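Local coordinates for protein TarM (PDB 4X7R) that belongs to the GT-B clan of glycosyltransferases and holds uridine-5'-diphosphate in a pocket of its two-lobed fold, at residues D392-S400 against M449-D460. The protein carries 1 engineered substitution. Numbering follows the deposited sequence.
Sequences DFKLVVSTS and MADKILQLVNND
Leu395 and Val397, alternate residues of strand 395-398 that both point toward the helix, press onto one flank of helix 449-457. Leu395 spreads its two methyls along this flank: CD2 lodges 3.5 Å from Val457 CG1, tighter than ordinary van der Waals contact, and also meets Leu456 CB, while CD1 rests more loosely over Ile453 CG1, 4.1 Å away. The position anti to the backbone N turns Val397 CG2, not CG1, to the helix, where it is shared between Ile453 CD1 at 3.8 Å and the terminal methyl of Met449. The Met449 chain leaves the helix extended and bends only at its last torsion (chi3 96°), which brings CE against two methyls, 3.4 Å from Val397 CG2 and equally close to Thr399 CG2. Thr399 keeps its other branch for polar partners: OG1 bonds to the backbone oxygens of Lys331 and Arg332.

Strand and helix run nearly antiparallel (173°), their axes 10.0 Å apart, as expected where a helix packs on the face of a parallel sheet in a Rossmann-like GT-B lobe. The strand lies inside the six-stranded sheet, between strands 320-324 and 419-422; helix 333-346 flanks the same apolar layer through Leu336 and Val339. Near the strand's C-terminal end, the Ser398 side chain lies about 8 Å from bound UDP.

At the opposite end, Lys394 stretches past the helix C-terminus with its chain extended. NZ donates to Val457 O at 2.8 Å, from above the carbonyl plane, and forms a salt bridge to Asp460 OD1, again from above the carboxylate plane; Thr317 O is a third acceptor. Beside it, Asn458, where the helix gives out, turns its amide back to Leu454 O, where ND2 and its own backbone N arrive from opposite faces; Lys319 and Asp347 also bond this amide.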
loop_
_atom_site.group_PDB
_atom_site.type_symbol
_atom_site.label_atom_id
_atom_site.label_comp_id
_atom_site.label_asym_id
_atom_site.label_seq_id
_atom_site.Cartn_x
_atom_site.Cartn_y
_atom_site.Cartn_z
ATOM N N ASP A 392 -3.135 -19.832 -15.135
ATOM C CA ASP A 392 -1.934 -20.258 -15.853
ATOM C C ASP A 392 -0.951 -21.066 -15.003
ATOM O O ASP A 392 -0.048 -21.679 -15.567
ATOM C CB ASP A 392 -1.218 -19.043 -16.474
ATOM C CG ASP A 392 -1.989 -18.326 -17.568
ATOM O OD1 ASP A 392 -2.562 -19.022 -18.449
ATOM O OD2 ASP A 392 -1.972 -17.067 -17.582
ATOM N N PHE A 393 -1.094 -21.059 -13.661
ATOM C CA PHE A 393 -0.156 -21.780 -12.790
ATOM C C PHE A 393 -0.650 -23.165 -12.392
ATOM O O PHE A 393 -1.844 -23.347 -12.169
ATOM C CB PHE A 393 0.195 -20.970 -11.523
ATOM C CG PHE A 393 0.451 -19.481 -11.645
ATOM C CD1 PHE A 393 1.212 -18.966 -12.693
ATOM C CD2 PHE A 393 0.019 -18.603 -10.654
ATOM C CE1 PHE A 393 1.473 -17.591 -12.783
ATOM C CE2 PHE A 393 0.287 -17.230 -10.740
ATOM C CZ PHE A 393 1.010 -16.732 -11.803
ATOM N N LYS A 394 0.275 -24.139 -12.297
ATOM C CA LYS A 394 -0.006 -25.512 -11.849
ATOM C C LYS A 394 -0.002 -25.523 -10.297
ATOM O O LYS A 394 -0.792 -26.230 -9.663
ATOM C CB LYS A 394 1.054 -26.481 -12.410
ATOM C CG LYS A 394 0.765 -27.948 -12.113
ATOM C CD LYS A 394 1.496 -28.868 -13.052
ATOM C CE LYS A 394 1.004 -30.282 -12.893
ATOM N NZ LYS A 394 1.520 -31.160 -13.972
ATOM N N LEU A 395 0.903 -24.717 -9.710
ATOM C CA LEU A 395 1.063 -24.522 -8.274
ATOM C C LEU A 395 1.680 -23.161 -7.994
ATOM O O LEU A 395 2.197 -22.498 -8.898
ATOM C CB LEU A 395 1.863 -25.662 -7.599
ATOM C CG LEU A 395 3.321 -25.823 -8.016
ATOM C CD1 LEU A 395 4.255 -25.506 -6.873
ATOM C CD2 LEU A 395 3.571 -27.205 -8.507
ATOM N N VAL A 396 1.615 -22.747 -6.735
ATOM C CA VAL A 396 2.148 -21.476 -6.271
ATOM C C VAL A 396 3.172 -21.754 -5.166
ATOM O O VAL A 396 3.113 -22.776 -4.480
ATOM C CB VAL A 396 0.996 -20.493 -5.896
ATOM C CG1 VAL A 396 1.440 -19.397 -4.938
ATOM C CG2 VAL A 396 0.363 -19.894 -7.151
ATOM N N VAL A 397 4.152 -20.873 -5.056
ATOM C CA VAL A 397 5.230 -21.025 -4.103
ATOM C C VAL A 397 5.349 -19.792 -3.191
ATOM O O VAL A 397 5.050 -18.668 -3.623
ATOM C CB VAL A 397 6.528 -21.362 -4.880
ATOM C CG1 VAL A 397 6.980 -20.191 -5.749
ATOM C CG2 VAL A 397 7.632 -21.823 -3.955
ATOM N N SER A 398 5.754 -20.016 -1.919
ATOM C CA SER A 398 6.010 -18.947 -0.956
ATOM C C SER A 398 7.302 -19.217 -0.205
ATOM O O SER A 398 7.409 -20.227 0.489
ATOM C CB SER A 398 4.857 -18.781 0.027
ATOM O OG SER A 398 5.189 -17.768 0.966
ATOM N N THR A 399 8.287 -18.321 -0.376
ATOM C CA THR A 399 9.580 -18.368 0.317
ATOM C C THR A 399 9.600 -17.271 1.383
ATOM O O THR A 399 10.613 -17.075 2.039
ATOM C CB THR A 399 10.775 -18.227 -0.669
ATOM O OG1 THR A 399 10.532 -17.133 -1.560
ATOM C CG2 THR A 399 11.032 -19.489 -1.448
ATOM N N SER A 400 8.476 -16.577 1.562
ATOM C CA SER A 400 8.323 -15.477 2.523
ATOM C C SER A 400 8.719 -15.896 3.936
ATOM O O SER A 400 8.409 -17.013 4.359
ATOM C CB SER A 400 6.900 -14.938 2.504
ATOM O OG SER A 400 6.837 -13.751 3.274
ATOM N N MET A 449 12.012 -27.940 -0.420
ATOM C CA MET A 449 11.026 -27.166 -1.170
ATOM C C MET A 449 11.128 -27.456 -2.669
ATOM O O MET A 449 10.095 -27.603 -3.330
ATOM C CB MET A 449 11.143 -25.674 -0.897
ATOM C CG MET A 449 9.916 -24.934 -1.315
ATOM S SD MET A 449 9.990 -23.178 -0.966
ATOM C CE MET A 449 10.495 -22.665 -2.405
ATOM N N ALA A 450 12.374 -27.555 -3.197
ATOM C CA ALA A 450 12.641 -27.898 -4.596
ATOM C C ALA A 450 12.086 -29.305 -4.897
ATOM O O ALA A 450 11.459 -29.498 -5.938
ATOM C CB ALA A 450 14.136 -27.845 -4.879
ATOM N N ASP A 451 12.252 -30.251 -3.943
ATOM C CA ASP A 451 11.753 -31.628 -4.033
ATOM C C ASP A 451 10.228 -31.686 -4.126
ATOM O O ASP A 451 9.701 -32.438 -4.946
ATOM C CB ASP A 451 12.233 -32.472 -2.833
ATOM C CG ASP A 451 13.677 -32.952 -2.900
ATOM O OD1 ASP A 451 14.263 -32.941 -4.015
ATOM O OD2 ASP A 451 14.213 -33.370 -1.846
ATOM N N LYS A 452 9.524 -30.887 -3.298
ATOM C CA LYS A 452 8.057 -30.862 -3.273
ATOM C C LYS A 452 7.453 -30.214 -4.505
ATOM O O LYS A 452 6.410 -30.672 -4.974
ATOM C CB LYS A 452 7.502 -30.275 -1.960
ATOM C CG LYS A 452 7.916 -31.077 -0.715
ATOM C CD LYS A 452 7.273 -32.453 -0.583
ATOM C CE LYS A 452 7.965 -33.311 0.455
ATOM N NZ LYS A 452 7.751 -32.813 1.839
ATOM N N ILE A 453 8.126 -29.189 -5.058
ATOM C CA ILE A 453 7.712 -28.517 -6.290
ATOM C C ILE A 453 7.804 -29.543 -7.429
ATOM O O ILE A 453 6.839 -29.690 -8.183
ATOM C CB ILE A 453 8.548 -27.229 -6.547
ATOM C CG1 ILE A 453 8.091 -26.089 -5.606
ATOM C CG2 ILE A 453 8.487 -26.787 -8.030
ATOM C CD1 ILE A 453 9.146 -25.019 -5.333
ATOM N N LEU A 454 8.935 -30.299 -7.492
ATOM C CA LEU A 454 9.190 -31.327 -8.500
ATOM C C LEU A 454 8.155 -32.446 -8.469
ATOM O O LEU A 454 7.629 -32.791 -9.522
ATOM C CB LEU A 454 10.620 -31.872 -8.397
ATOM C CG LEU A 454 11.712 -30.966 -8.949
ATOM C CD1 LEU A 454 13.047 -31.283 -8.317
ATOM C CD2 LEU A 454 11.790 -31.048 -10.460
ATOM N N GLN A 455 7.822 -32.976 -7.270
ATOM C CA GLN A 455 6.783 -34.000 -7.088
ATOM C C GLN A 455 5.454 -33.458 -7.642
ATOM O O GLN A 455 4.822 -34.105 -8.470
ATOM C CB GLN A 455 6.586 -34.342 -5.592
ATOM C CG GLN A 455 7.705 -35.141 -4.931
ATOM C CD GLN A 455 7.496 -35.296 -3.435
ATOM O OE1 GLN A 455 6.381 -35.539 -2.945
ATOM N NE2 GLN A 455 8.576 -35.186 -2.672
ATOM N N LEU A 456 5.079 -32.242 -7.226
ATOM C CA LEU A 456 3.837 -31.581 -7.612
ATOM C C LEU A 456 3.716 -31.224 -9.109
ATOM O O LEU A 456 2.688 -31.562 -9.703
ATOM C CB LEU A 456 3.551 -30.396 -6.671
ATOM C CG LEU A 456 2.142 -30.242 -6.060
ATOM C CD1 LEU A 456 1.540 -31.556 -5.633
ATOM C CD2 LEU A 456 2.169 -29.301 -4.863
ATOM N N VAL A 457 4.759 -30.597 -9.730
ATOM C CA VAL A 457 4.742 -30.240 -11.169
ATOM C C VAL A 457 4.668 -31.458 -12.088
ATOM O O VAL A 457 4.184 -31.328 -13.214
ATOM C CB VAL A 457 5.864 -29.281 -11.668
ATOM C CG1 VAL A 457 5.673 -27.860 -11.185
ATOM C CG2 VAL A 457 7.267 -29.804 -11.368
ATOM N N ASN A 458 5.200 -32.610 -11.634
ATOM C CA ASN A 458 5.267 -33.861 -12.399
ATOM C C ASN A 458 4.179 -34.887 -12.049
ATOM O O ASN A 458 4.277 -36.044 -12.456
ATOM C CB ASN A 458 6.664 -34.473 -12.284
ATOM C CG ASN A 458 7.702 -33.703 -13.053
ATOM O OD1 ASN A 458 7.777 -33.768 -14.281
ATOM N ND2 ASN A 458 8.522 -32.951 -12.348
ATOM N N ASN A 459 3.133 -34.460 -11.327
ATOM C CA ASN A 459 2.014 -35.322 -10.943
ATOM C C ASN A 459 0.707 -34.531 -11.095
ATOM O O ASN A 459 0.348 -33.739 -10.216
ATOM C CB ASN A 459 2.214 -35.864 -9.524
ATOM C CG ASN A 459 1.350 -37.038 -9.166
ATOM O OD1 ASN A 459 0.168 -37.107 -9.510
ATOM N ND2 ASN A 459 1.908 -37.958 -8.402
ATOM N N ASP A 460 0.032 -34.718 -12.246
ATOM C CA ASP A 460 -1.208 -34.032 -12.622
ATOM C C ASP A 460 -2.367 -34.304 -11.666
ATOM O O ASP A 460 -3.039 -33.356 -11.258
ATOM C CB ASP A 460 -1.598 -34.345 -14.078
ATOM C CG ASP A 460 -0.522 -34.016 -15.097
ATOM O OD1 ASP A 460 -0.309 -32.814 -15.369
ATOM O OD2 ASP A 460 0.101 -34.964 -15.630
#